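Local coordinates for protein TRAP-type transporter, periplasmic component (Cupriavidus necator, PDB 4P8B) that probably delivers bound (S)-2-acetolactate to a TRAP-type membrane transporter as its periplasmic solute-binding component, at residues R106-L116 with T316-I327. Numbering follows the deposited sequence.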
# COMPACT_ATOMS: atom_id res chain seq x y z
N ARG A 106 4.81 3.78 13.64
CA ARG A 106 3.51 3.27 14.10
C ARG A 106 2.32 4.02 13.51
O ARG A 106 1.26 3.44 13.33
CB ARG A 106 3.41 3.28 15.62
CG ARG A 106 3.15 4.67 16.18
CD ARG A 106 3.04 4.66 17.69
NE ARG A 106 4.35 4.59 18.32
CZ ARG A 106 5.22 5.60 18.33
NH1 ARG A 106 4.92 6.75 17.73
NH2 ARG A 106 6.39 5.47 18.93
N GLU A 107 2.49 5.30 13.22
CA GLU A 107 1.38 6.10 12.71
C GLU A 107 0.90 5.61 11.35
O GLU A 107 -0.25 5.84 10.98
CB GLU A 107 1.78 7.57 12.60
CG GLU A 107 2.04 8.27 13.91
CD GLU A 107 3.40 7.99 14.54
OE1 GLU A 107 4.29 7.35 13.92
OE2 GLU A 107 3.59 8.41 15.69
N LEU A 108 1.76 4.92 10.59
CA LEU A 108 1.37 4.44 9.29
C LEU A 108 0.34 3.30 9.37
O LEU A 108 -0.31 3.00 8.39
CB LEU A 108 2.59 4.03 8.45
CG LEU A 108 3.56 5.17 8.13
CD1 LEU A 108 4.72 4.61 7.35
CD2 LEU A 108 2.87 6.26 7.33
N ASN A 109 0.19 2.71 10.57
CA ASN A 109 -0.89 1.75 10.78
C ASN A 109 -2.29 2.37 10.61
O ASN A 109 -3.26 1.65 10.46
CB ASN A 109 -0.80 1.11 12.16
CG ASN A 109 0.33 0.12 12.29
OD1 ASN A 109 0.32 -0.93 11.66
ND2 ASN A 109 1.29 0.43 13.15
N LEU A 110 -2.39 3.69 10.63
CA LEU A 110 -3.67 4.35 10.47
C LEU A 110 -4.40 3.87 9.22
O LEU A 110 -5.61 3.61 9.25
CB LEU A 110 -3.47 5.86 10.42
CG LEU A 110 -4.72 6.73 10.47
CD1 LEU A 110 -4.45 8.02 11.22
CD2 LEU A 110 -5.20 7.05 9.06
N PHE A 111 -3.67 3.69 8.12
CA PHE A 111 -4.28 3.27 6.88
C PHE A 111 -4.67 1.79 6.86
O PHE A 111 -5.42 1.34 5.97
CB PHE A 111 -3.36 3.59 5.68
CG PHE A 111 -3.04 5.05 5.54
CD1 PHE A 111 -4.02 5.94 5.08
CD2 PHE A 111 -1.80 5.56 5.89
CE1 PHE A 111 -3.75 7.27 4.95
CE2 PHE A 111 -1.55 6.91 5.77
CZ PHE A 111 -2.51 7.76 5.30
N SER A 112 -4.18 1.06 7.86
CA SER A 112 -4.47 -0.36 8.02
C SER A 112 -5.59 -0.62 9.01
O SER A 112 -5.91 -1.77 9.26
CB SER A 112 -3.21 -1.10 8.48
OG SER A 112 -2.20 -0.93 7.50
N LEU A 113 -6.18 0.41 9.61
CA LEU A 113 -7.30 0.17 10.53
C LEU A 113 -8.50 -0.38 9.77
O LEU A 113 -8.94 0.22 8.80
CB LEU A 113 -7.71 1.47 11.20
CG LEU A 113 -6.74 2.04 12.23
CD1 LEU A 113 -7.15 3.47 12.59
CD2 LEU A 113 -6.69 1.16 13.47
N PRO A 114 -9.03 -1.53 10.21
CA PRO A 114 -10.06 -2.17 9.39
C PRO A 114 -11.35 -1.34 9.33
O PRO A 114 -11.88 -0.94 10.35
CB PRO A 114 -10.28 -3.53 10.09
CG PRO A 114 -9.74 -3.33 11.50
CD PRO A 114 -8.61 -2.34 11.36
N PHE A 115 -11.78 -1.04 8.11
CA PHE A 115 -13.03 -0.35 7.81
C PHE A 115 -13.05 1.11 8.25
O PHE A 115 -14.09 1.67 8.54
CB PHE A 115 -14.24 -1.18 8.28
CG PHE A 115 -14.25 -2.55 7.66
CD1 PHE A 115 -14.64 -2.71 6.34
CD2 PHE A 115 -13.76 -3.64 8.34
CE1 PHE A 115 -14.59 -3.94 5.74
CE2 PHE A 115 -13.72 -4.87 7.74
CZ PHE A 115 -14.11 -5.00 6.44
N LEU A 116 -11.88 1.73 8.24
CA LEU A 116 -11.77 3.18 8.43
C LEU A 116 -12.31 3.99 7.25
O LEU A 116 -12.97 4.99 7.45
CB LEU A 116 -10.31 3.58 8.66
CG LEU A 116 -10.04 5.08 8.81
CD1 LEU A 116 -10.62 5.65 10.08
CD2 LEU A 116 -8.54 5.34 8.76
N THR A 316 -14.40 -6.59 13.43
CA THR A 316 -13.02 -6.10 13.55
C THR A 316 -12.91 -4.86 14.43
O THR A 316 -11.82 -4.29 14.56
CB THR A 316 -12.41 -5.80 12.16
OG1 THR A 316 -13.24 -4.88 11.45
CG2 THR A 316 -12.25 -7.08 11.35
N ALA A 317 -14.00 -4.45 15.08
CA ALA A 317 -14.02 -3.20 15.84
C ALA A 317 -13.09 -3.19 17.06
O ALA A 317 -12.54 -2.15 17.40
CB ALA A 317 -15.44 -2.88 16.26
N LYS A 318 -12.90 -4.34 17.71
CA LYS A 318 -12.04 -4.39 18.89
C LYS A 318 -10.59 -4.21 18.46
O LYS A 318 -9.80 -3.55 19.14
CB LYS A 318 -12.25 -5.70 19.66
N VAL A 319 -10.22 -4.78 17.32
CA VAL A 319 -8.88 -4.57 16.77
C VAL A 319 -8.70 -3.09 16.43
O VAL A 319 -7.68 -2.47 16.74
CB VAL A 319 -8.65 -5.44 15.50
CG1 VAL A 319 -7.39 -5.05 14.79
CG2 VAL A 319 -8.60 -6.92 15.87
N TYR A 320 -9.69 -2.52 15.76
CA TYR A 320 -9.68 -1.09 15.45
C TYR A 320 -9.43 -0.25 16.70
O TYR A 320 -8.56 0.61 16.71
CB TYR A 320 -11.00 -0.70 14.81
CG TYR A 320 -11.13 0.74 14.38
CD1 TYR A 320 -11.36 1.75 15.31
CD2 TYR A 320 -11.10 1.09 13.04
CE1 TYR A 320 -11.51 3.05 14.91
CE2 TYR A 320 -11.28 2.39 12.63
CZ TYR A 320 -11.47 3.37 13.56
OH TYR A 320 -11.63 4.65 13.11
N ASP A 321 -10.19 -0.51 17.76
CA ASP A 321 -10.10 0.30 18.97
C ASP A 321 -8.72 0.15 19.62
O ASP A 321 -8.13 1.14 20.11
CB ASP A 321 -11.19 -0.11 19.96
CG ASP A 321 -12.59 0.24 19.48
OD1 ASP A 321 -12.74 1.09 18.57
OD2 ASP A 321 -13.55 -0.35 20.02
N LYS A 322 -8.21 -1.08 19.64
CA LYS A 322 -6.90 -1.34 20.21
C LYS A 322 -5.82 -0.56 19.47
O LYS A 322 -4.99 0.13 20.09
CB LYS A 322 -6.60 -2.85 20.15
CG LYS A 322 -5.16 -3.20 20.51
CD LYS A 322 -4.94 -4.71 20.51
CE LYS A 322 -3.50 -5.04 20.88
NZ LYS A 322 -3.19 -6.49 20.81
N TRP A 323 -5.82 -0.64 18.14
CA TRP A 323 -4.78 0.00 17.36
C TRP A 323 -4.94 1.52 17.26
O TRP A 323 -3.96 2.26 17.11
CB TRP A 323 -4.63 -0.68 15.98
CG TRP A 323 -3.94 -1.98 16.16
CD1 TRP A 323 -4.49 -3.16 16.57
CD2 TRP A 323 -2.55 -2.23 15.98
NE1 TRP A 323 -3.53 -4.13 16.66
CE2 TRP A 323 -2.32 -3.58 16.31
CE3 TRP A 323 -1.47 -1.44 15.59
CZ2 TRP A 323 -1.07 -4.16 16.23
CZ3 TRP A 323 -0.23 -2.01 15.52
CH2 TRP A 323 -0.03 -3.35 15.85
N LYS A 324 -6.18 1.99 17.40
CA LYS A 324 -6.44 3.43 17.49
C LYS A 324 -5.65 4.04 18.64
O LYS A 324 -5.05 5.10 18.49
CB LYS A 324 -7.94 3.69 17.68
CG LYS A 324 -8.33 5.15 18.01
CD LYS A 324 -9.82 5.37 17.77
CE LYS A 324 -10.27 6.80 18.11
NZ LYS A 324 -11.71 7.00 17.79
N LYS A 325 -5.63 3.36 19.77
CA LYS A 325 -4.83 3.82 20.91
C LYS A 325 -3.33 3.74 20.64
O LYS A 325 -2.56 4.60 21.07
CB LYS A 325 -5.17 3.00 22.15
CG LYS A 325 -6.59 3.22 22.63
CD LYS A 325 -6.86 2.47 23.92
CE LYS A 325 -8.20 2.89 24.52
NZ LYS A 325 -9.37 2.41 23.72
N GLN A 326 -2.90 2.69 19.95
CA GLN A 326 -1.48 2.50 19.65
C GLN A 326 -0.94 3.54 18.69
O GLN A 326 0.18 4.03 18.85
CB GLN A 326 -1.25 1.12 19.07
CG GLN A 326 -1.46 -0.00 20.06
CD GLN A 326 -0.85 -1.30 19.58
OE1 GLN A 326 0.08 -1.29 18.76
NE2 GLN A 326 -1.38 -2.42 20.06
N ILE A 327 -1.73 3.86 17.67
CA ILE A 327 -1.34 4.81 16.64
C ILE A 327 -1.23 6.21 17.19
O ILE A 327 -0.33 6.98 16.84
CB ILE A 327 -2.38 4.82 15.51
CG1 ILE A 327 -2.26 3.55 14.68
CG2 ILE A 327 -2.24 6.04 14.63
CD1 ILE A 327 -3.53 3.22 13.97
O HOH W 1 1.32 8.74 17.15
O HOH W 2 -13.64 -1.93 12.46
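Thr316, just ahead of helix 317-327, meets Pro114 and Phe115 where the chain of 106-116 turns. Thr316 CB and OG1 lie alongside Pro114 CB and CG, the two side chains running in opposite directions, and Thr316 OG1 also lies at the edge of the Phe115 ring, 3.4 Å from CD2. That hydroxyl is hydrogen-bonded to the main chain of helix 306-315 through Phe312 O, while a water donates to both Thr316 OG1 and Pro114 O. One turn on, Tyr320, with CG anti to the backbone N (chi1 -178°), turns the edge of its ring toward the type II turn from Leu113 to Leu116. Pro114 O lies at that edge, 3.5 Å from Tyr320 CD2, and Leu113 CB is 3.9 Å from the same carbon. Leu116 crosses the far end of the tyrosine at about a right angle, and the phenol OH is hydrogen-bonded to Glu336. Trp323 makes contact through both CB and the indole. Its CB packs 3.7 Å from Leu113 CD2, whereas CZ3 lies 3.7 Å from Asn109 ND2, the amide and indole planes being 60° apart. The amide also donates to Arg106 O, a bond that ties it back to its own 3-10 turn; the indole NE1 is engaged by Glu185. The side chain of Asn109 is about 12 Å from the bound acetolactate. The carbonyl O of Gln326 is met by Arg106 CD, 3.1 Å away, and the Arg106 guanidinium is salt-bridged in plane to Glu107 OE2. Ile327 closes the row and buries the most surface. Its CD1 reaches the backbone of Leu110, 3.6 Å from N, and meets the end of Leu113 tip to tip, while CG1 lies against Asn109 CB. Apolar side chains and bridging water thus fasten a 3-10 segment and its following turn to a late helix 200 residues on, with helix 329-340 packing against Leu110 and Leu113, in the C-terminal helical region of the family 7 solute-binding fold.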